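Local coordinates for MHC class I protein (Ginglymostoma cirratum, PDB 6LUP), which probably presents peptides at the cell surface to T cells, as a shark MHC class I heavy chain, at residues Phe32-Ser37 / Glu41-Gln46. Numbering follows the deposited sequence.
Sequences FVQYDS and EMIPRQ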
loop_
_atom_site.group_PDB
_atom_site.type_symbol
_atom_site.label_atom_id
_atom_site.label_comp_id
_atom_site.label_asym_id
_atom_site.label_seq_id
_atom_site.Cartn_x
_atom_site.Cartn_y
_atom_site.Cartn_z
ATOM N N PHE A 32 3.316 -8.707 -5.855
ATOM C CA PHE A 32 3.743 -9.985 -6.430
ATOM C C PHE A 32 5.212 -10.325 -6.192
ATOM O O PHE A 32 5.586 -11.491 -6.226
ATOM C CB PHE A 32 3.355 -10.086 -7.917
ATOM C CG PHE A 32 4.237 -9.295 -8.848
ATOM C CD1 PHE A 32 4.171 -7.906 -8.888
ATOM C CD2 PHE A 32 5.110 -9.949 -9.720
ATOM C CE1 PHE A 32 4.982 -7.179 -9.751
ATOM C CE2 PHE A 32 5.917 -9.227 -10.593
ATOM C CZ PHE A 32 5.854 -7.840 -10.607
ATOM N N VAL A 33 6.037 -9.310 -5.948
ATOM C CA VAL A 33 7.454 -9.520 -5.636
ATOM C C VAL A 33 7.912 -8.659 -4.457
ATOM O O VAL A 33 7.267 -7.666 -4.097
ATOM C CB VAL A 33 8.395 -9.311 -6.857
ATOM C CG1 VAL A 33 8.222 -10.429 -7.878
ATOM C CG2 VAL A 33 8.197 -7.943 -7.506
ATOM N N GLN A 34 9.026 -9.061 -3.856
ATOM C CA GLN A 34 9.618 -8.353 -2.731
ATOM C C GLN A 34 11.120 -8.567 -2.766
ATOM O O GLN A 34 11.598 -9.628 -3.178
ATOM C CB GLN A 34 9.038 -8.866 -1.405
ATOM C CG GLN A 34 9.473 -8.100 -0.154
ATOM C CD GLN A 34 10.779 -8.599 0.466
ATOM O OE1 GLN A 34 11.291 -9.668 0.122
ATOM N NE2 GLN A 34 11.327 -7.811 1.386
ATOM N N TYR A 35 11.851 -7.547 -2.334
ATOM C CA TYR A 35 13.282 -7.636 -2.104
ATOM C C TYR A 35 13.638 -6.816 -0.863
ATOM O O TYR A 35 13.052 -5.753 -0.629
ATOM C CB TYR A 35 14.024 -7.103 -3.326
ATOM C CG TYR A 35 15.529 -7.087 -3.206
ATOM C CD1 TYR A 35 16.182 -6.063 -2.523
ATOM C CD2 TYR A 35 16.304 -8.076 -3.804
ATOM C CE1 TYR A 35 17.561 -6.039 -2.417
ATOM C CE2 TYR A 35 17.685 -8.058 -3.708
ATOM C CZ TYR A 35 18.307 -7.036 -3.013
ATOM O OH TYR A 35 19.677 -7.005 -2.909
ATOM N N ASP A 36 14.584 -7.310 -0.068
ATOM C CA ASP A 36 15.168 -6.505 1.013
ATOM C C ASP A 36 16.663 -6.742 1.198
ATOM O O ASP A 36 17.202 -7.749 0.746
ATOM C CB ASP A 36 14.405 -6.665 2.340
ATOM C CG ASP A 36 14.517 -8.053 2.920
ATOM O OD1 ASP A 36 15.616 -8.431 3.370
ATOM O OD2 ASP A 36 13.497 -8.767 2.944
ATOM N N SER A 37 17.310 -5.801 1.882
ATOM C CA SER A 37 18.762 -5.792 2.075
ATOM C C SER A 37 19.290 -6.823 3.078
ATOM O O SER A 37 20.502 -6.946 3.252
ATOM C CB SER A 37 19.230 -4.389 2.471
ATOM O OG SER A 37 18.393 -3.846 3.476
ATOM N N GLU A 41 17.628 -11.023 -2.079
ATOM C CA GLU A 41 17.093 -11.745 -3.237
ATOM C C GLU A 41 15.676 -11.281 -3.543
ATOM O O GLU A 41 14.902 -10.976 -2.633
ATOM C CB GLU A 41 17.085 -13.252 -2.992
ATOM C CG GLU A 41 18.459 -13.890 -2.933
ATOM C CD GLU A 41 18.412 -15.360 -2.554
ATOM O OE1 GLU A 41 17.560 -15.740 -1.717
ATOM O OE2 GLU A 41 19.237 -16.137 -3.093
ATOM N N MET A 42 15.341 -11.217 -4.827
ATOM C CA MET A 42 13.973 -10.933 -5.229
ATOM C C MET A 42 13.158 -12.211 -5.074
ATOM O O MET A 42 13.532 -13.253 -5.605
ATOM C CB MET A 42 13.915 -10.432 -6.670
ATOM C CG MET A 42 12.513 -10.066 -7.119
ATOM S SD MET A 42 11.960 -8.512 -6.395
ATOM C CE MET A 42 12.182 -7.413 -7.792
ATOM N N ILE A 43 12.059 -12.133 -4.334
ATOM C CA ILE A 43 11.253 -13.321 -4.044
ATOM C C ILE A 43 9.792 -13.110 -4.433
ATOM O O ILE A 43 9.301 -11.982 -4.409
ATOM C CB ILE A 43 11.361 -13.737 -2.558
ATOM C CG1 ILE A 43 10.795 -12.643 -1.633
ATOM C CG2 ILE A 43 12.810 -14.070 -2.202
ATOM C CD1 ILE A 43 10.549 -13.084 -0.204
ATOM N N PRO A 44 9.094 -14.195 -4.806
ATOM C CA PRO A 44 7.665 -14.091 -5.116
ATOM C C PRO A 44 6.812 -13.874 -3.877
ATOM O O PRO A 44 7.096 -14.428 -2.813
ATOM C CB PRO A 44 7.331 -15.448 -5.741
ATOM C CG PRO A 44 8.387 -16.370 -5.246
ATOM C CD PRO A 44 9.624 -15.542 -5.072
ATOM N N ARG A 45 5.783 -13.051 -4.034
ATOM C CA ARG A 45 4.762 -12.852 -3.018
ATOM C C ARG A 45 3.447 -13.386 -3.556
ATOM O O ARG A 45 2.395 -13.264 -2.914
ATOM C CB ARG A 45 4.616 -11.368 -2.673
ATOM C CG ARG A 45 5.706 -10.827 -1.766
ATOM C CD ARG A 45 5.791 -11.612 -0.470
ATOM N NE ARG A 45 6.651 -10.954 0.507
ATOM C CZ ARG A 45 7.430 -11.597 1.369
ATOM N NH1 ARG A 45 8.176 -10.913 2.223
ATOM N NH2 ARG A 45 7.476 -12.923 1.371
ATOM N N GLN A 46 3.519 -13.955 -4.753
ATOM C CA GLN A 46 2.375 -14.568 -5.402
ATOM C C GLN A 46 2.772 -15.889 -6.022
ATOM O O GLN A 46 3.895 -16.065 -6.507
ATOM C CB GLN A 46 1.799 -13.666 -6.488
ATOM C CG GLN A 46 1.013 -12.481 -5.963
ATOM C CD GLN A 46 -0.219 -12.880 -5.175
ATOM O OE1 GLN A 46 -0.897 -13.855 -5.500
ATOM N NE2 GLN A 46 -0.524 -12.109 -4.139
HETATM O O HOH W 1 14.417 -10.222 0.042
#
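Gln34 and Ile43 form the antiparallel hydrogen-bonded pair of this short beta hairpin. Two backbone bonds define it: Ile43 N to Gln34 O at 2.8 Å, nearly straight at 169°, and the more bent Gln34 N to Ile43 O at 3.0 Å. A third, Arg45 N to Phe32 O at 2.7 Å, extends the ladder past the Val33–Pro44 non-hydrogen-bonded pair, although this donor stands above the carbonyl plane.

The Gln34 side chain can be followed outward. Its CB and CG run beside the Arg45 side chain, CB lying 3.7 Å from Arg45 NE. The chain bends at chi2 (-87°), which carries CD past Arg45 NH1, amide and guanidinium planes 30° apart, and places the amide between Ile43 and Asp36. OE1 touches Ile43 CG1 and CD1 and lies 3.2 Å from a water that accepts from Asp36 N and is also within hydrogen-bonding distance of Glu41 O; this water has more acceptors in reach than protons to give. Gln34 NE2 donates to the anti lone pair of Asp36 OD2 at 2.8 Å, close to the amide plane. The NE2 bond, with the water at OE1, favours this flip of the amide. Ile43 CD1 sits over one face of the guanidinium, 3.3 Å above its plane and offset toward the rim. Arg45 NE reaches beyond the hairpin to a salt bridge with an acidic side chain of the partner protein chain.

On the opposite face from Gln34 and Ile43, Met42 SD packs on Val33 CB at 3.7 Å, while Met42 N lies near the plane of the Tyr35 ring, at its edge.

The hairpin joins strand 30-36 to the outermost strand 43-44 of the sheet flooring the MHC class I peptide-binding platform. Met42 and Tyr35 meet Leu65 of helix 55-82, Tyr35 OH is hydrogen-bonded to Glu69 OE1 of the same helix, and Phe32 packs against strand 3-12.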